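Local atomic coordinates of arylesterase (Sulfolobus solfataricus, PDB entry 5L2P), a protein that hydrolyses aromatic esters, p-nitrophenyl fatty-acid esters and aryl dialkyl phosphates such as paraoxon, as a broad-specificity serine esterase of the GDXG lipolytic family. Residues V78-G83 with V109-Y114. Residues are numbered along the deposited sequence; the frame is centred on the assembly and turned at random.
Sequences VMHFHG and VISVDY
The hydroxyl OH of Tyr-114 donates a hydrogen bond to the backbone O of His-82, 2.5 Å away, arriving from above the carbonyl plane. Beside this bond the two rings form an offset stack, centroids 4.3 Å apart and planes at 11°, with the tyrosine OH over the rim of the imidazole face. His-82 holds CG between its backbone N and carbonyl carbon (chi1 67°), which turns the ring back over Tyr-114. Its ND1 donates to Gly-83 O at 2.7 Å, nearly in the ring plane, so stack and bond together fix the ring's rotation, while Val-112 O lies near its edge at CD2. An alanine in place of His-82 would probably leave the Tyr-114 ring without its stacking partner and Gly-83 O without its side-chain donor, with the 82-83 backbone less restrained. Upstream, 78-81 and 109-112 pair as parallel neighbours in the central sheet of the alpha/beta hydrolase fold, joined through helix 95-105 as a beta-alpha-beta crossover. Three backbone bonds link them, the straightest from His-80 N to Ile-110 O (2.8 Å, 171° at the hydrogen). On one face the bent Met-79 chain brings CE to 3.8 Å from Val-112 CG2, which also meets the Phe-81 ring edge at CE1; helices 124-138 and 157-171 pack against this side. On the other, His-80 hydrogen-bonds through ND1 to Ser-98 and through NE2 to Glu-94. His-82 and Gly-83 probably belong to the oxyanion-hole motif, and Gly-83 lies near Ser-156, the probable catalytic nucleophile; Tyr-114 thus probably acts as a second-shell residue, steadying that loop's backbone.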
loop_
_atom_site.group_PDB
_atom_site.type_symbol
_atom_site.label_atom_id
_atom_site.label_comp_id
_atom_site.label_asym_id
_atom_site.label_seq_id
_atom_site.Cartn_x
_atom_site.Cartn_y
_atom_site.Cartn_z
ATOM N N VAL A 78 15.968 -4.753 -31.571
ATOM C CA VAL A 78 15.219 -5.172 -30.405
ATOM C C VAL A 78 14.854 -6.637 -30.509
ATOM O O VAL A 78 14.149 -7.028 -31.425
ATOM C CB VAL A 78 13.944 -4.347 -30.248
ATOM C CG1 VAL A 78 13.107 -4.842 -29.062
ATOM C CG2 VAL A 78 14.286 -2.854 -30.092
ATOM N N MET A 79 15.367 -7.450 -29.581
ATOM C CA MET A 79 15.003 -8.855 -29.498
ATOM C C MET A 79 13.737 -8.967 -28.672
ATOM O O MET A 79 13.687 -8.482 -27.531
ATOM C CB MET A 79 16.079 -9.666 -28.828
ATOM C CG MET A 79 17.431 -9.617 -29.501
ATOM S SD MET A 79 17.439 -10.333 -31.130
ATOM C CE MET A 79 16.879 -11.991 -30.836
ATOM N N HIS A 80 12.728 -9.632 -29.237
ATOM C CA HIS A 80 11.437 -9.718 -28.589
ATOM C C HIS A 80 11.134 -11.169 -28.210
ATOM O O HIS A 80 11.072 -12.034 -29.065
ATOM C CB HIS A 80 10.363 -9.170 -29.526
ATOM C CG HIS A 80 8.969 -9.232 -28.962
ATOM N ND1 HIS A 80 7.843 -9.102 -29.747
ATOM C CD2 HIS A 80 8.519 -9.420 -27.695
ATOM C CE1 HIS A 80 6.761 -9.196 -28.997
ATOM N NE2 HIS A 80 7.144 -9.382 -27.744
ATOM N N PHE A 81 10.955 -11.414 -26.916
ATOM C CA PHE A 81 10.581 -12.711 -26.416
ATOM C C PHE A 81 9.139 -12.642 -25.928
ATOM O O PHE A 81 8.825 -11.810 -25.049
ATOM C CB PHE A 81 11.502 -13.102 -25.271
ATOM C CG PHE A 81 12.976 -12.872 -25.541
ATOM C CD1 PHE A 81 13.537 -13.232 -26.736
ATOM C CD2 PHE A 81 13.784 -12.338 -24.573
ATOM C CE1 PHE A 81 14.887 -13.068 -26.975
ATOM C CE2 PHE A 81 15.157 -12.166 -24.788
ATOM C CZ PHE A 81 15.702 -12.517 -26.013
ATOM N N HIS A 82 8.251 -13.472 -26.500
ATOM C CA HIS A 82 6.837 -13.468 -26.104
ATOM C C HIS A 82 6.617 -14.050 -24.720
ATOM O O HIS A 82 7.467 -14.751 -24.203
ATOM C CB HIS A 82 5.980 -14.255 -27.125
ATOM C CG HIS A 82 6.263 -15.727 -27.141
ATOM N ND1 HIS A 82 5.651 -16.604 -26.280
ATOM C CD2 HIS A 82 7.111 -16.472 -27.895
ATOM C CE1 HIS A 82 6.101 -17.832 -26.508
ATOM N NE2 HIS A 82 6.980 -17.778 -27.484
ATOM N N GLY A 83 5.469 -13.757 -24.131
ATOM C CA GLY A 83 5.054 -14.348 -22.860
ATOM C C GLY A 83 4.170 -15.590 -23.062
ATOM O O GLY A 83 4.108 -16.152 -24.160
ATOM N N VAL A 109 13.136 -5.389 -35.519
ATOM C CA VAL A 109 12.709 -6.183 -34.371
ATOM C C VAL A 109 12.735 -7.660 -34.764
ATOM O O VAL A 109 12.292 -8.021 -35.862
ATOM C CB VAL A 109 11.298 -5.785 -33.942
ATOM C CG1 VAL A 109 10.755 -6.739 -32.885
ATOM C CG2 VAL A 109 11.282 -4.341 -33.444
ATOM N N ILE A 110 13.274 -8.497 -33.888
ATOM C CA ILE A 110 13.327 -9.940 -34.130
ATOM C C ILE A 110 12.610 -10.680 -33.004
ATOM O O ILE A 110 13.033 -10.637 -31.834
ATOM C CB ILE A 110 14.772 -10.459 -34.231
ATOM C CG1 ILE A 110 15.470 -9.793 -35.410
ATOM C CG2 ILE A 110 14.803 -11.982 -34.342
ATOM C CD1 ILE A 110 16.937 -10.183 -35.558
ATOM N N SER A 111 11.525 -11.362 -33.366
ATOM C CA SER A 111 10.724 -12.101 -32.408
ATOM C C SER A 111 11.190 -13.563 -32.427
ATOM O O SER A 111 11.438 -14.119 -33.510
ATOM C CB SER A 111 9.269 -11.996 -32.807
ATOM O OG SER A 111 8.418 -12.578 -31.845
ATOM N N VAL A 112 11.322 -14.180 -31.250
ATOM C CA VAL A 112 11.845 -15.539 -31.149
ATOM C C VAL A 112 10.781 -16.560 -30.690
ATOM O O VAL A 112 10.048 -16.310 -29.713
ATOM C CB VAL A 112 13.031 -15.592 -30.179
ATOM C CG1 VAL A 112 13.724 -16.958 -30.229
ATOM C CG2 VAL A 112 14.026 -14.476 -30.486
ATOM N N ASP A 113 10.686 -17.683 -31.393
ATOM C CA ASP A 113 9.872 -18.835 -30.948
ATOM C C ASP A 113 10.672 -19.835 -30.128
ATOM O O ASP A 113 10.962 -20.922 -30.603
ATOM C CB ASP A 113 9.249 -19.572 -32.153
ATOM C CG ASP A 113 7.813 -19.253 -32.353
ATOM O OD1 ASP A 113 7.160 -18.702 -31.428
ATOM O OD2 ASP A 113 7.349 -19.593 -33.443
ATOM N N TYR A 114 11.025 -19.457 -28.906
ATOM C CA TYR A 114 11.794 -20.331 -28.018
ATOM C C TYR A 114 10.969 -21.542 -27.651
ATOM O O TYR A 114 9.745 -21.505 -27.646
ATOM C CB TYR A 114 12.262 -19.566 -26.743
ATOM C CG TYR A 114 11.140 -18.924 -25.963
ATOM C CD1 TYR A 114 10.435 -19.651 -25.010
ATOM C CD2 TYR A 114 10.763 -17.605 -26.198
ATOM C CE1 TYR A 114 9.388 -19.085 -24.311
ATOM C CE2 TYR A 114 9.714 -17.015 -25.488
ATOM C CZ TYR A 114 9.032 -17.758 -24.552
ATOM O OH TYR A 114 8.018 -17.203 -23.840
#